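Local coordinates for integron gene cassette protein HFX_CASS2 (Uncultured bacterium, PDB 3FXH), which is of unknown function but folds as a compact, all-helical integron cassette protein whose assembly pairs two copies, at residues N24-S29 with L85-T90; A30-I35 with A126-I131; M48-F53 with G111-A116; R61-L66 with S92-A97; N96-H101 with N122-I127. All blocks are in the same frame, centred on the assembly; numbering follows the deposited sequence.

Contact 1. Residues N24-S29 with L85-T90; sequences NKHATS and LFEKDT
H26, in the first turns of helix 24-43, reaches out to the turn that leads into helix 88-102, so a loop-to-helix junction is tied to the start of another helix in this all-helical fold. The imidazole is bonded at both nitrogens. NE2 donates to the carbonyl O of L85 at 2.7 Å, nearly along the C=O axis and only 7° out of the ring plane. At the other ring nitrogen, ND1 pairs with OG1 of T90 at 2.8 Å, also near the ring plane, where either partner could be the donor. With CG anti to the backbone N (chi1 -169°), the ring stands well out from its own helix, and the two bonds together fix its rotation. E87, at the N-cap position of helix 88-102, lies over one face: its CG is 3.8 Å from the ring centroid in a CH-pi contact, and its carboxylate is stacked almost parallel to the imidazole, 11° apart. Y78 meets the same ring edge-to-face, and the backbone N of H26 is held by N23. One residue further on, A27 is the point where the two backbones come nearest, its CA resting 3.7 Å from the CG2 methyl of T90.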
# COMPACT_ATOMS: atom_id res chain seq x y z
N ASN A 24 -15.58 -4.23 10.85
CA ASN A 24 -14.12 -4.23 10.70
C ASN A 24 -13.72 -4.87 9.39
O ASN A 24 -12.77 -4.45 8.74
CB ASN A 24 -13.45 -4.97 11.85
CG ASN A 24 -13.45 -4.18 13.14
OD1 ASN A 24 -14.10 -3.14 13.24
ND2 ASN A 24 -12.74 -4.68 14.14
N LYS A 25 -14.46 -5.91 9.02
CA LYS A 25 -14.20 -6.61 7.77
C LYS A 25 -14.50 -5.69 6.60
O LYS A 25 -13.71 -5.59 5.66
CB LYS A 25 -15.05 -7.89 7.68
CG LYS A 25 -15.21 -8.35 6.25
CD LYS A 25 -15.05 -9.84 6.12
CE LYS A 25 -15.21 -10.26 4.68
NZ LYS A 25 -15.57 -11.68 4.58
N HIS A 26 -15.64 -5.01 6.68
CA HIS A 26 -16.01 -3.98 5.72
C HIS A 26 -14.92 -2.89 5.66
O HIS A 26 -14.43 -2.54 4.58
CB HIS A 26 -17.36 -3.36 6.12
CG HIS A 26 -17.97 -2.47 5.09
ND1 HIS A 26 -17.69 -1.12 5.01
CD2 HIS A 26 -18.86 -2.72 4.09
CE1 HIS A 26 -18.37 -0.58 4.01
NE2 HIS A 26 -19.08 -1.53 3.44
N ALA A 27 -14.56 -2.36 6.82
CA ALA A 27 -13.59 -1.27 6.89
C ALA A 27 -12.22 -1.67 6.32
O ALA A 27 -11.58 -0.89 5.62
CB ALA A 27 -13.45 -0.78 8.33
N THR A 28 -11.79 -2.88 6.63
CA THR A 28 -10.55 -3.42 6.08
C THR A 28 -10.55 -3.48 4.54
O THR A 28 -9.60 -3.05 3.87
CB THR A 28 -10.30 -4.81 6.68
OG1 THR A 28 -10.09 -4.66 8.08
CG2 THR A 28 -9.06 -5.46 6.05
N SER A 29 -11.62 -4.03 3.98
CA SER A 29 -11.77 -4.10 2.54
C SER A 29 -11.82 -2.72 1.92
O SER A 29 -11.32 -2.52 0.81
CB SER A 29 -13.03 -4.87 2.17
OG SER A 29 -12.87 -6.23 2.54
N LEU A 85 -22.86 -0.81 -1.35
CA LEU A 85 -21.94 -1.30 -0.32
C LEU A 85 -21.49 -0.18 0.61
O LEU A 85 -20.78 -0.43 1.59
CB LEU A 85 -20.70 -1.93 -0.97
CG LEU A 85 -20.62 -3.45 -1.10
CD1 LEU A 85 -19.39 -3.86 -1.89
CD2 LEU A 85 -20.62 -4.09 0.28
N PHE A 86 -21.88 1.05 0.30
CA PHE A 86 -21.46 2.20 1.09
C PHE A 86 -22.04 2.12 2.50
O PHE A 86 -23.22 1.83 2.68
CB PHE A 86 -21.89 3.51 0.42
CG PHE A 86 -21.58 4.74 1.23
CD1 PHE A 86 -20.32 5.30 1.19
CD2 PHE A 86 -22.55 5.33 2.02
CE1 PHE A 86 -20.02 6.43 1.94
CE2 PHE A 86 -22.26 6.45 2.77
CZ PHE A 86 -21.00 7.00 2.73
N GLU A 87 -21.19 2.38 3.49
CA GLU A 87 -21.62 2.45 4.88
C GLU A 87 -21.01 3.68 5.54
O GLU A 87 -19.78 3.83 5.56
CB GLU A 87 -21.24 1.17 5.64
CG GLU A 87 -21.80 -0.09 4.99
CD GLU A 87 -21.69 -1.32 5.87
OE1 GLU A 87 -21.08 -1.23 6.96
OE2 GLU A 87 -22.21 -2.38 5.47
N LYS A 88 -21.86 4.57 6.05
CA LYS A 88 -21.40 5.83 6.62
C LYS A 88 -20.44 5.65 7.80
O LYS A 88 -19.49 6.43 7.96
CB LYS A 88 -22.59 6.72 7.01
CG LYS A 88 -23.60 6.03 7.91
CD LYS A 88 -24.87 6.85 8.05
CE LYS A 88 -25.88 6.15 8.94
NZ LYS A 88 -26.09 4.75 8.51
N ASP A 89 -20.69 4.63 8.61
CA ASP A 89 -19.77 4.30 9.71
C ASP A 89 -18.35 4.04 9.20
O ASP A 89 -17.38 4.53 9.78
CB ASP A 89 -20.27 3.08 10.48
CG ASP A 89 -21.55 3.36 11.23
OD1 ASP A 89 -21.99 4.53 11.25
OD2 ASP A 89 -22.12 2.40 11.81
N THR A 90 -18.22 3.24 8.15
CA THR A 90 -16.90 2.92 7.61
C THR A 90 -16.25 4.15 6.99
O THR A 90 -15.08 4.44 7.25
CB THR A 90 -16.95 1.78 6.56
OG1 THR A 90 -17.19 0.54 7.21
CG2 THR A 90 -15.62 1.68 5.82

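Contact 2. Residues A30-I35 with A126-I131; sequences AVHEII and AILREI
V31 lays its CG1 methyl against L128, 3.6 Å from the CD2 of that leucine, the two side chains passing each other head to tail. CG1 is turned anti to the backbone N (chi1 170°), which leaves CG2 on the other branch to meet I127 and I131, one helical turn apart: V31 CG2 is 3.9 Å from CG2 of I127 and also 3.9 Å from CD1 of I131. L128 is touched from a second direction by H32, whose ring presents its edge; H32 CD2 sits 3.8 Å from L128 CD2, near the ring plane, with the two side chains at about a right angle. An alanine in place of L128 would remove the whole isobutyl end and would probably open a gap beside V31 CG1 and leave the H32 ring edge without its leucine neighbour. No hydrogen bond crosses here. The two short helical segments run antiparallel, 172° apart in direction, with their axes 10.5 Å from each other. Around them, I94 of helix 88-102 packs on A30 and I34, C124, one turn before L128 in helix 116-131, also packs on V31, and from outside L125 of the second subunit packs on H32 and I35.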
# COMPACT_ATOMS: atom_id res chain seq x y z
N ALA A 30 -12.44 -1.77 2.62
CA ALA A 30 -12.52 -0.40 2.14
C ALA A 30 -11.13 0.23 2.06
O ALA A 30 -10.81 0.94 1.09
CB ALA A 30 -13.43 0.43 3.04
N VAL A 31 -10.31 -0.04 3.07
CA VAL A 31 -8.95 0.52 3.12
C VAL A 31 -8.06 -0.15 2.08
O VAL A 31 -7.24 0.51 1.44
CB VAL A 31 -8.31 0.42 4.55
CG1 VAL A 31 -6.83 0.78 4.51
CG2 VAL A 31 -9.03 1.33 5.52
N HIS A 32 -8.23 -1.45 1.87
CA HIS A 32 -7.52 -2.13 0.79
C HIS A 32 -7.92 -1.50 -0.55
O HIS A 32 -7.09 -1.32 -1.44
CB HIS A 32 -7.81 -3.64 0.78
CG HIS A 32 -7.02 -4.42 1.80
ND1 HIS A 32 -6.44 -5.63 1.52
CD2 HIS A 32 -6.71 -4.14 3.09
CE1 HIS A 32 -5.82 -6.08 2.60
NE2 HIS A 32 -5.97 -5.19 3.56
N GLU A 33 -9.19 -1.16 -0.67
CA GLU A 33 -9.69 -0.49 -1.86
C GLU A 33 -9.07 0.89 -2.07
O GLU A 33 -8.75 1.29 -3.20
CB GLU A 33 -11.21 -0.37 -1.81
CG GLU A 33 -11.77 0.65 -2.76
CD GLU A 33 -13.25 0.46 -3.01
OE1 GLU A 33 -14.06 1.23 -2.47
OE2 GLU A 33 -13.59 -0.48 -3.75
N ILE A 34 -8.93 1.66 -0.99
CA ILE A 34 -8.27 2.95 -1.12
C ILE A 34 -6.86 2.78 -1.65
O ILE A 34 -6.45 3.48 -2.57
CB ILE A 34 -8.21 3.70 0.21
CG1 ILE A 34 -9.62 4.13 0.63
CG2 ILE A 34 -7.31 4.92 0.08
CD1 ILE A 34 -9.73 4.53 2.11
N ILE A 35 -6.10 1.87 -1.05
CA ILE A 35 -4.73 1.64 -1.50
C ILE A 35 -4.70 1.29 -2.98
O ILE A 35 -3.93 1.87 -3.75
CB ILE A 35 -4.00 0.57 -0.64
CG1 ILE A 35 -3.87 1.07 0.80
CG2 ILE A 35 -2.62 0.25 -1.27
CD1 ILE A 35 -3.18 0.08 1.76
N ALA A 126 -1.38 2.29 8.69
CA ALA A 126 -1.57 2.62 10.09
C ALA A 126 -3.04 2.40 10.46
O ALA A 126 -3.34 1.97 11.56
CB ALA A 126 -1.16 4.06 10.36
N ILE A 127 -3.94 2.68 9.53
CA ILE A 127 -5.38 2.54 9.78
C ILE A 127 -5.75 1.06 9.88
O ILE A 127 -6.54 0.66 10.74
CB ILE A 127 -6.21 3.26 8.69
CG1 ILE A 127 -5.97 4.77 8.77
CG2 ILE A 127 -7.72 2.99 8.85
CD1 ILE A 127 -6.67 5.57 7.64
N LEU A 128 -5.14 0.25 9.02
CA LEU A 128 -5.36 -1.19 9.06
C LEU A 128 -4.96 -1.77 10.42
O LEU A 128 -5.66 -2.62 10.96
CB LEU A 128 -4.56 -1.89 7.95
CG LEU A 128 -5.08 -1.67 6.53
CD1 LEU A 128 -4.14 -2.35 5.55
CD2 LEU A 128 -6.50 -2.21 6.41
N ARG A 129 -3.84 -1.32 10.95
CA ARG A 129 -3.42 -1.74 12.28
C ARG A 129 -4.51 -1.40 13.31
O ARG A 129 -4.85 -2.22 14.18
CB ARG A 129 -2.11 -1.06 12.67
CG ARG A 129 -0.89 -1.58 11.95
CD ARG A 129 0.38 -1.06 12.61
NE ARG A 129 1.59 -1.61 12.01
CZ ARG A 129 2.01 -2.86 12.19
NH1 ARG A 129 1.31 -3.71 12.94
NH2 ARG A 129 3.14 -3.27 11.62
N GLU A 130 -5.04 -0.19 13.20
CA GLU A 130 -6.10 0.25 14.10
C GLU A 130 -7.33 -0.64 14.01
O GLU A 130 -7.90 -1.02 15.02
CB GLU A 130 -6.49 1.70 13.80
CG GLU A 130 -5.47 2.72 14.26
CD GLU A 130 -6.10 4.06 14.52
OE1 GLU A 130 -7.28 4.23 14.18
OE2 GLU A 130 -5.41 4.94 15.08
N ILE A 131 -7.73 -0.98 12.78
CA ILE A 131 -8.91 -1.82 12.56
C ILE A 131 -8.71 -3.25 13.08
O ILE A 131 -9.62 -3.84 13.66
CB ILE A 131 -9.27 -1.88 11.06
CG1 ILE A 131 -9.59 -0.48 10.54
CG2 ILE A 131 -10.44 -2.83 10.83
CD1 ILE A 131 -9.62 -0.36 9.03

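Contact 3. Residues M48-F53 with G111-A116; sequences MTRDQF and GLKSNA
A116 N donates to the backbone O of M48, a selenomethionine, at 2.8 Å, a fairly straight bond (161°) and the first of two made by the M48 backbone. M48 N donates a hydrogen bond to OD1 of N115 at 3.2 Å, approaching from above the amide carbonyl plane and not on a lone pair. The same OD1 accepts from L117 N, while ND2 of N115 binds H46 O, so the amide is gripped at both ends.

R50 and two waters make the next group. R50 curls back, CG lying between the backbone N and the carbonyl carbon (chi1 68°) and the chain bending again at chi3, and this brings NH2 to the carbonyl O of K113 at 2.8 Å. One water links R50 NE with that same oxygen; another links R50 N with S114 O. R50 and K113 are like charges, but E108 forms a salt bridge with each, which should offset their repulsion.

Two helix starts meet here: T49 is the N-cap of helix 50-58, its OG1 accepting from Q52 N at 3.2 Å, and N115 is the N-cap of helix 116-131. D43 of the second subunit accepts from the backbone N atoms of K113, S114 and N115.

Apolar packing centres on the A116 methyl. Its CB lies 3.4 Å from CB of F53 and 3.7 Å from CA of R50, at the foot of helix 50-58. The carbonyl O of A116 stands over one face of the F53 ring, 4.1 Å above its plane and offset toward the rim.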
# COMPACT_ATOMS: atom_id res chain seq x y z
N MSE A 48 -0.19 14.47 -5.45
CA MSE A 48 -0.78 15.49 -4.59
C MSE A 48 0.32 16.13 -3.76
O MSE A 48 1.27 15.46 -3.38
CB MSE A 48 -1.85 14.88 -3.68
CG MSE A 48 -2.50 15.88 -2.71
SE MSE A 48 -3.92 14.98 -1.71
CE MSE A 48 -5.27 14.79 -3.16
N THR A 49 0.17 17.42 -3.46
CA THR A 49 1.15 18.11 -2.62
C THR A 49 0.92 17.76 -1.16
O THR A 49 -0.20 17.47 -0.75
CB THR A 49 1.08 19.64 -2.80
OG1 THR A 49 -0.17 20.12 -2.30
CG2 THR A 49 1.22 20.02 -4.27
N ARG A 50 1.97 17.76 -0.35
CA ARG A 50 1.78 17.47 1.07
C ARG A 50 0.80 18.48 1.69
O ARG A 50 -0.02 18.13 2.54
CB ARG A 50 3.12 17.46 1.81
CG ARG A 50 3.81 18.81 1.93
CD ARG A 50 5.10 18.67 2.72
NE ARG A 50 6.12 17.92 1.99
CZ ARG A 50 7.16 17.32 2.56
NH1 ARG A 50 7.31 17.37 3.88
NH2 ARG A 50 8.05 16.68 1.82
N ASP A 51 0.86 19.72 1.24
CA ASP A 51 0.01 20.75 1.84
C ASP A 51 -1.47 20.44 1.61
O ASP A 51 -2.28 20.54 2.53
CB ASP A 51 0.38 22.15 1.35
CG ASP A 51 1.42 22.82 2.25
OD1 ASP A 51 2.20 22.10 2.91
OD2 ASP A 51 1.46 24.07 2.29
N GLN A 52 -1.82 20.06 0.39
CA GLN A 52 -3.21 19.72 0.10
C GLN A 52 -3.62 18.45 0.83
O GLN A 52 -4.74 18.36 1.33
CB GLN A 52 -3.45 19.57 -1.41
CG GLN A 52 -4.89 19.27 -1.75
CD GLN A 52 -5.13 19.17 -3.23
OE1 GLN A 52 -4.49 18.38 -3.93
NE2 GLN A 52 -6.06 19.98 -3.73
N PHE A 53 -2.72 17.47 0.90
CA PHE A 53 -3.05 16.24 1.59
C PHE A 53 -3.36 16.49 3.07
O PHE A 53 -4.34 15.99 3.59
CB PHE A 53 -1.97 15.16 1.45
CG PHE A 53 -2.24 13.97 2.32
CD1 PHE A 53 -3.20 13.04 1.96
CD2 PHE A 53 -1.60 13.83 3.55
CE1 PHE A 53 -3.50 11.97 2.79
CE2 PHE A 53 -1.89 12.78 4.39
CZ PHE A 53 -2.84 11.84 4.01
N GLY A 111 10.00 8.37 4.61
CA GLY A 111 11.07 8.50 3.64
C GLY A 111 10.62 9.04 2.29
O GLY A 111 11.24 8.76 1.27
N LEU A 112 9.54 9.82 2.29
CA LEU A 112 9.01 10.40 1.06
C LEU A 112 9.32 11.88 0.97
O LEU A 112 9.70 12.51 1.96
CB LEU A 112 7.50 10.23 0.99
CG LEU A 112 6.90 8.82 1.02
CD1 LEU A 112 5.41 8.88 1.35
CD2 LEU A 112 7.11 8.13 -0.32
N LYS A 113 9.11 12.45 -0.21
CA LYS A 113 9.33 13.88 -0.39
C LYS A 113 8.20 14.56 -1.14
O LYS A 113 7.75 15.64 -0.73
CB LYS A 113 10.66 14.12 -1.13
CG LYS A 113 11.88 14.06 -0.24
CD LYS A 113 11.91 15.25 0.69
CE LYS A 113 12.98 15.11 1.77
NZ LYS A 113 12.77 16.10 2.86
N SER A 114 7.75 13.95 -2.23
CA SER A 114 6.96 14.69 -3.22
C SER A 114 5.47 14.36 -3.28
O SER A 114 4.62 15.23 -3.11
CB SER A 114 7.57 14.51 -4.60
OG SER A 114 8.93 14.91 -4.60
N ASN A 115 5.16 13.11 -3.58
CA ASN A 115 3.80 12.74 -3.87
C ASN A 115 3.07 12.28 -2.60
O ASN A 115 3.28 11.16 -2.12
CB ASN A 115 3.78 11.64 -4.93
CG ASN A 115 2.39 11.38 -5.46
OD1 ASN A 115 1.41 11.81 -4.87
ND2 ASN A 115 2.30 10.68 -6.59
N ALA A 116 2.22 13.16 -2.06
CA ALA A 116 1.48 12.86 -0.84
C ALA A 116 0.45 11.73 -0.99
O ALA A 116 -0.02 11.19 0.01
CB ALA A 116 0.81 14.12 -0.28
O HOH W 1 4.54 17.55 -1.53
O HOH W 2 6.70 18.44 -1.06

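Contact 4. Residues R61-L66 with S92-A97; sequences RFIAFL and SFIENA
E95 caps the N-terminus of helix 62-69 from another helix, its carboxylate taking the first-turn N-H groups of I63 and A64, which have no carbonyl of their own helix to bind. Each oxygen takes one: I63 N donates to OE1 at 3.0 Å and A64 N to OE2 at 3.0 Å, with N-H...O angles of 164° and 156°. Both oxygens are met on their syn sides, so the carboxylate acts as a two-pronged acceptor whose rotation is fixed, and its negative charge is probably favoured by the helix end it faces. The side chain gets there by folding: CG is anti to the carbonyl carbon, then a sharp bend at chi2 brings the end close to helix 62-69 although CB itself points along the interface.

A water completes the polar cluster. It accepts from F62 N and donates to E95 OE1, at 2.6 Å, and to the carbonyl O of E95, so it joins the start of one helix to the backbone of the other. A glutamine in place of E95 would lose the charge and put an N-H group where an acceptor is needed, and I63 N or A64 N would probably be left without its mate.

Outward from the carboxylate the contact turns apolar. The directions of the two short segments differ by 107°, with axes 9.9 Å apart. I34 of helix 24-43 packs on both I63 and I94, while the F62 ring leads away to meet F53 and F98. I63 crosses the carboxylate at a slant, its CB 3.4 Å from E95 OE2, and its CG1 comes within 4.2 Å of the CG2 methyl of I94.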
# COMPACT_ATOMS: atom_id res chain seq x y z
N ARG A 61 -11.82 14.97 4.71
CA ARG A 61 -12.47 14.85 3.41
C ARG A 61 -11.51 14.45 2.28
O ARG A 61 -11.74 14.74 1.10
CB ARG A 61 -13.23 16.14 3.06
CG ARG A 61 -12.36 17.30 2.60
CD ARG A 61 -13.22 18.56 2.42
NE ARG A 61 -12.38 19.76 2.29
CZ ARG A 61 -12.10 20.34 1.13
NH1 ARG A 61 -12.60 19.87 -0.00
NH2 ARG A 61 -11.32 21.42 1.11
N PHE A 62 -10.45 13.76 2.65
CA PHE A 62 -9.47 13.32 1.67
C PHE A 62 -10.11 12.33 0.70
O PHE A 62 -9.96 12.43 -0.52
CB PHE A 62 -8.27 12.69 2.37
CG PHE A 62 -7.34 11.97 1.46
CD1 PHE A 62 -6.61 12.66 0.49
CD2 PHE A 62 -7.15 10.60 1.59
CE1 PHE A 62 -5.73 11.98 -0.36
CE2 PHE A 62 -6.26 9.91 0.74
CZ PHE A 62 -5.56 10.61 -0.24
N ILE A 63 -10.86 11.38 1.23
CA ILE A 63 -11.45 10.35 0.36
C ILE A 63 -12.52 10.94 -0.55
O ILE A 63 -12.53 10.68 -1.76
CB ILE A 63 -11.96 9.14 1.16
CG1 ILE A 63 -10.81 8.48 1.91
CG2 ILE A 63 -12.58 8.11 0.22
CD1 ILE A 63 -9.74 7.95 0.99
N ALA A 64 -13.40 11.75 0.01
CA ALA A 64 -14.41 12.45 -0.78
C ALA A 64 -13.76 13.24 -1.91
O ALA A 64 -14.25 13.26 -3.04
CB ALA A 64 -15.23 13.37 0.11
N PHE A 65 -12.65 13.91 -1.60
CA PHE A 65 -11.95 14.69 -2.60
C PHE A 65 -11.50 13.83 -3.78
O PHE A 65 -11.71 14.19 -4.94
CB PHE A 65 -10.77 15.46 -1.99
CG PHE A 65 -9.99 16.25 -3.00
CD1 PHE A 65 -8.94 15.66 -3.70
CD2 PHE A 65 -10.31 17.58 -3.26
CE1 PHE A 65 -8.23 16.37 -4.65
CE2 PHE A 65 -9.59 18.31 -4.20
CZ PHE A 65 -8.55 17.71 -4.89
N LEU A 66 -10.88 12.68 -3.49
CA LEU A 66 -10.43 11.77 -4.53
C LEU A 66 -11.61 11.26 -5.34
O LEU A 66 -11.56 11.20 -6.58
CB LEU A 66 -9.70 10.56 -3.92
CG LEU A 66 -8.37 10.78 -3.19
CD1 LEU A 66 -7.76 9.43 -2.85
CD2 LEU A 66 -7.41 11.63 -4.00
N SER A 92 -16.92 7.41 7.48
CA SER A 92 -16.64 8.41 8.49
C SER A 92 -15.44 8.00 9.35
O SER A 92 -14.60 8.84 9.68
CB SER A 92 -17.86 8.64 9.38
OG SER A 92 -18.94 9.19 8.64
N PHE A 93 -15.36 6.73 9.71
CA PHE A 93 -14.20 6.24 10.47
C PHE A 93 -12.92 6.47 9.67
O PHE A 93 -11.93 6.98 10.20
CB PHE A 93 -14.30 4.75 10.81
CG PHE A 93 -13.01 4.16 11.35
CD1 PHE A 93 -12.73 4.19 12.71
CD2 PHE A 93 -12.09 3.59 10.49
CE1 PHE A 93 -11.55 3.66 13.20
CE2 PHE A 93 -10.89 3.06 10.98
CZ PHE A 93 -10.63 3.09 12.34
N ILE A 94 -12.95 6.09 8.40
CA ILE A 94 -11.78 6.27 7.55
C ILE A 94 -11.39 7.75 7.38
O ILE A 94 -10.22 8.10 7.55
CB ILE A 94 -11.97 5.57 6.19
CG1 ILE A 94 -12.02 4.06 6.39
CG2 ILE A 94 -10.83 5.93 5.21
CD1 ILE A 94 -12.39 3.30 5.15
N GLU A 95 -12.35 8.61 7.04
CA GLU A 95 -12.04 10.04 6.90
C GLU A 95 -11.44 10.63 8.18
O GLU A 95 -10.50 11.43 8.12
CB GLU A 95 -13.29 10.84 6.50
CG GLU A 95 -13.86 10.45 5.15
CD GLU A 95 -13.12 11.07 3.98
OE1 GLU A 95 -11.88 11.19 4.03
OE2 GLU A 95 -13.79 11.42 2.99
N ASN A 96 -12.01 10.28 9.32
CA ASN A 96 -11.50 10.76 10.60
C ASN A 96 -10.12 10.19 10.88
O ASN A 96 -9.25 10.87 11.44
CB ASN A 96 -12.47 10.41 11.73
CG ASN A 96 -11.88 10.68 13.11
OD1 ASN A 96 -11.95 11.81 13.61
ND2 ASN A 96 -11.30 9.66 13.72
N ALA A 97 -9.92 8.94 10.50
CA ALA A 97 -8.64 8.27 10.73
C ALA A 97 -7.53 8.98 9.95
O ALA A 97 -6.44 9.18 10.47
CB ALA A 97 -8.73 6.81 10.37
O HOH W 3 -10.05 12.44 5.37

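Contact 5. Residues N96-H101 with N122-I127; sequences NAFGRH and NICLAI
A steep helix-helix crossing in the hydrophobic core brings A97, F98 and H101 of helix 88-102 onto I123, C124, A126 and I127 of helix 116-131, the short segments running 109° apart with axes 9.9 Å from each other. I127 reaches three residues. Its chain is extended at chi2 (175°), which carries CD1 out to 3.6 Å from the A97 methyl and over one face of the F98 ring, 4.2 Å from the centroid in a CH-pi contact offset toward the rim. Lower on the same chain, CG1 lies 3.9 Å from CD2 of H101. One turn earlier I123 sends its CG2 methyl between the two aromatic residues, 3.6 Å from CB of H101 and 3.9 Å from CD1 of F98. The far end of the phenyl ring meets sulfur: C124 SG is 3.7 Å from F98 CZ, an oblique sulfur-aromatic contact. H101 takes the A126 methyl over a face of its imidazole, 4.0 Å from the centroid, a second CH-pi contact. Beyond the crossing, F53 and F62 continue the aromatic cluster round F98, and R100 makes a salt bridge with E130. No hydrogen bond joins the two segments, so close packing of aliphatic groups and sulfur against two rings, two of the contacts over a face, carries it, and the crossing probably depends on shape and on exclusion of water more than on any directed bond.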
# COMPACT_ATOMS: atom_id res chain seq x y z
N ASN A 96 -12.01 10.28 9.32
CA ASN A 96 -11.50 10.76 10.60
C ASN A 96 -10.12 10.19 10.88
O ASN A 96 -9.25 10.87 11.44
CB ASN A 96 -12.47 10.41 11.73
CG ASN A 96 -11.88 10.68 13.11
OD1 ASN A 96 -11.95 11.81 13.61
ND2 ASN A 96 -11.30 9.66 13.72
N ALA A 97 -9.92 8.94 10.50
CA ALA A 97 -8.64 8.27 10.73
C ALA A 97 -7.53 8.98 9.95
O ALA A 97 -6.44 9.18 10.47
CB ALA A 97 -8.73 6.81 10.37
N PHE A 98 -7.80 9.37 8.71
CA PHE A 98 -6.81 10.15 7.96
C PHE A 98 -6.48 11.45 8.69
O PHE A 98 -5.32 11.84 8.79
CB PHE A 98 -7.31 10.47 6.55
CG PHE A 98 -6.97 9.41 5.54
CD1 PHE A 98 -5.73 9.41 4.91
CD2 PHE A 98 -7.88 8.43 5.22
CE1 PHE A 98 -5.41 8.44 3.98
CE2 PHE A 98 -7.57 7.46 4.30
CZ PHE A 98 -6.33 7.45 3.68
N GLY A 99 -7.51 12.13 9.17
CA GLY A 99 -7.34 13.37 9.91
C GLY A 99 -6.42 13.17 11.10
O GLY A 99 -5.48 13.95 11.30
N ARG A 100 -6.68 12.12 11.87
CA ARG A 100 -5.90 11.82 13.07
C ARG A 100 -4.44 11.52 12.76
O ARG A 100 -3.53 12.07 13.39
CB ARG A 100 -6.50 10.64 13.83
CG ARG A 100 -7.83 10.94 14.50
CD ARG A 100 -8.28 9.78 15.39
NE ARG A 100 -8.87 8.66 14.65
CZ ARG A 100 -8.28 7.48 14.48
NH1 ARG A 100 -7.07 7.27 14.98
NH2 ARG A 100 -8.90 6.52 13.81
N HIS A 101 -4.21 10.63 11.80
CA HIS A 101 -2.86 10.22 11.47
C HIS A 101 -2.07 11.33 10.77
O HIS A 101 -0.90 11.56 11.08
CB HIS A 101 -2.86 8.92 10.66
CG HIS A 101 -3.30 7.72 11.45
ND1 HIS A 101 -2.44 7.00 12.26
CD2 HIS A 101 -4.51 7.12 11.56
CE1 HIS A 101 -3.11 6.01 12.83
NE2 HIS A 101 -4.36 6.06 12.42
N ASN A 122 0.80 4.95 3.15
CA ASN A 122 1.39 4.63 4.46
C ASN A 122 0.39 4.80 5.60
O ASN A 122 0.32 3.96 6.50
CB ASN A 122 2.65 5.46 4.69
CG ASN A 122 3.85 4.91 3.94
OD1 ASN A 122 4.43 3.91 4.35
ND2 ASN A 122 4.22 5.55 2.83
N ILE A 123 -0.40 5.87 5.56
CA ILE A 123 -1.41 6.11 6.58
C ILE A 123 -2.48 5.00 6.52
O ILE A 123 -2.92 4.51 7.56
CB ILE A 123 -2.01 7.53 6.47
CG1 ILE A 123 -0.97 8.55 6.97
CG2 ILE A 123 -3.28 7.65 7.33
CD1 ILE A 123 -1.34 10.00 6.77
N CYS A 124 -2.82 4.56 5.31
CA CYS A 124 -3.74 3.41 5.19
C CYS A 124 -3.26 2.22 6.02
O CYS A 124 -4.06 1.54 6.64
CB CYS A 124 -3.94 2.99 3.74
SG CYS A 124 -5.04 4.11 2.84
N LEU A 125 -1.95 1.94 6.00
CA LEU A 125 -1.44 0.80 6.78
C LEU A 125 -1.57 1.05 8.27
O LEU A 125 -1.84 0.13 9.04
CB LEU A 125 0.03 0.49 6.42
CG LEU A 125 0.35 0.37 4.93
CD1 LEU A 125 1.86 0.32 4.70
CD2 LEU A 125 -0.30 -0.84 4.32
N ALA A 126 -1.38 2.29 8.69
CA ALA A 126 -1.57 2.62 10.09
C ALA A 126 -3.04 2.40 10.46
O ALA A 126 -3.34 1.97 11.56
CB ALA A 126 -1.16 4.06 10.36
N ILE A 127 -3.94 2.68 9.53
CA ILE A 127 -5.38 2.54 9.78
C ILE A 127 -5.75 1.06 9.88
O ILE A 127 -6.54 0.66 10.74
CB ILE A 127 -6.21 3.26 8.69
CG1 ILE A 127 -5.97 4.77 8.77
CG2 ILE A 127 -7.72 2.99 8.85
CD1 ILE A 127 -6.67 5.57 7.64

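Five helices build the chain, and these contacts join helices to one another or to the loops that lead into them. Helix 24-43 takes part in contacts 1 and 2, helix 50-58 in contact 3, helix 62-69 in contact 4, helix 88-102 in contacts 1, 4 and 5, and helix 116-131 in contacts 2 and 5. Contacts 2 and 5 share A126 and I127, while 4 and 5 share N96 and A97; their centres lie about 8 and 9 Å apart. Contacts 1 and 3 sit on opposite sides of the chain's centre, about 26 Å between centres. In sequence, contact 2 encloses contacts 3 and 4, so the chain's two ends pack together. Contacts 2, 3 and 5 also touch the second subunit.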